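Side-chain contact in mRNA export protein (Chaetomium thermophilum, PDB 4WPM), which probably takes part in exporting mRNA from the nucleus to the cytoplasm, the present chain being its RNA recognition motif domain: residues A[30-33]-A[34-37]. Sequence-based numbering, arbitrary orientation.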
loop_
_atom_site.group_PDB
_atom_site.type_symbol
_atom_site.label_atom_id
_atom_site.label_comp_id
_atom_site.label_asym_id
_atom_site.label_seq_id
_atom_site.Cartn_x
_atom_site.Cartn_y
_atom_site.Cartn_z
ATOM N N SER A 30 5.731 -7.770 8.136
ATOM C CA SER A 30 6.700 -7.939 9.210
ATOM C C SER A 30 6.102 -8.663 10.413
ATOM O O SER A 30 4.889 -8.854 10.499
ATOM C CB SER A 30 7.241 -6.576 9.641
ATOM O OG SER A 30 6.460 -6.023 10.686
ATOM N N LYS A 31 6.968 -9.061 11.339
ATOM C CA LYS A 31 6.541 -9.734 12.560
ATOM C C LYS A 31 5.843 -8.770 13.515
ATOM O O LYS A 31 5.043 -9.184 14.354
ATOM C CB LYS A 31 7.737 -10.383 13.255
ATOM C CG LYS A 31 8.109 -11.742 12.689
ATOM C CD LYS A 31 9.613 -11.898 12.562
ATOM C CE LYS A 31 9.997 -13.321 12.198
ATOM N NZ LYS A 31 11.150 -13.809 13.003
ATOM N N ALA A 32 6.153 -7.485 13.385
ATOM C CA ALA A 32 5.575 -6.466 14.254
ATOM C C ALA A 32 4.100 -6.230 13.940
ATOM O O ALA A 32 3.395 -5.581 14.711
ATOM C CB ALA A 32 6.354 -5.166 14.127
ATOM N N ALA A 33 3.638 -6.754 12.808
ATOM C CA ALA A 33 2.264 -6.537 12.366
ATOM C C ALA A 33 1.256 -7.095 13.366
ATOM O O ALA A 33 0.152 -6.568 13.509
ATOM C CB ALA A 33 2.049 -7.167 11.001
ATOM N N SER A 34 1.642 -8.162 14.058
ATOM C CA SER A 34 0.754 -8.830 15.004
ATOM C C SER A 34 0.628 -8.060 16.317
ATOM O O SER A 34 -0.117 -8.467 17.208
ATOM C CB SER A 34 1.252 -10.250 15.284
ATOM O OG SER A 34 2.570 -10.235 15.802
ATOM N N ASN A 35 1.355 -6.954 16.438
ATOM C CA ASN A 35 1.314 -6.153 17.656
ATOM C C ASN A 35 -0.054 -5.514 17.879
ATOM O O ASN A 35 -0.849 -5.403 16.945
ATOM C CB ASN A 35 2.385 -5.061 17.610
ATOM C CG ASN A 35 3.790 -5.613 17.751
ATOM O OD1 ASN A 35 4.005 -6.824 17.694
ATOM N ND2 ASN A 35 4.759 -4.721 17.933
ATOM N N PRO A 36 -0.335 -5.097 19.127
ATOM C CA PRO A 36 -1.596 -4.432 19.474
ATOM C C PRO A 36 -1.879 -3.192 18.629
ATOM O O PRO A 36 -3.022 -2.981 18.221
ATOM C CB PRO A 36 -1.393 -4.051 20.944
ATOM C CG PRO A 36 -0.429 -5.051 21.458
ATOM C CD PRO A 36 0.491 -5.358 20.320
ATOM N N ASP A 37 -0.848 -2.391 18.373
ATOM C CA ASP A 37 -0.997 -1.159 17.603
ATOM C C ASP A 37 -0.599 -1.348 16.140
ATOM O O ASP A 37 -0.404 -0.375 15.412
ATOM C CB ASP A 37 -0.156 -0.043 18.226
ATOM C CG ASP A 37 1.334 -0.258 18.037
ATOM O OD1 ASP A 37 1.766 -1.429 17.976
ATOM O OD2 ASP A 37 2.073 0.745 17.947
HETATM O O HOH W 1 -2.444 -6.144 14.479
#
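Ser34 turns its hydroxyl back along the chain and gives a hydrogen bond to the carbonyl of the residue three before it, Ser34 OG lying 3.1 Å from Lys31 O. The hydroxyl approaches almost end-on, with a C=O...O angle of 165°. A chi1 of 58°, which sets OG between the backbone N and the carbonyl carbon, brings the short side chain within reach, and serine suits this exposed place because its hydroxyl can donate to a carbonyl three residues back.

The next residue repeats the three-residue spacing through its backbone: Asn35 N donates to Ala32 O at 3.0 Å. This i to i+3 bond belongs to the 3-10 turn of residues 32-34, within the loop that links strand 20-25 to helix 40-51 in the RRM fold. The Asn35 side chain then folds over the same carbonyl. With CG beside its own backbone N (chi1 -71°), the amide carbon CG sits 3.1 Å from Ala32 O; Asn35 OD1 is 3.3 Å from Ala32 O, two acceptors that cannot bond. The flat amide is slim enough to lie against the turn, its nitrogen end reaching the methyl group of Ala32, ND2 to CB 4.2 Å, and both side chains touch Ser42 of helix 40-51. Alanine's small methyl fits this buried spot between the turn and the helix.

At the start of the turn, Ser30 OG accepts a weak bond from Ala32 N while also bonding to Leu27 O. Beyond the turn, a water donates to both Ala33 O and Asn35 O, bridging the two carbonyls as the chain becomes extended at Asn35.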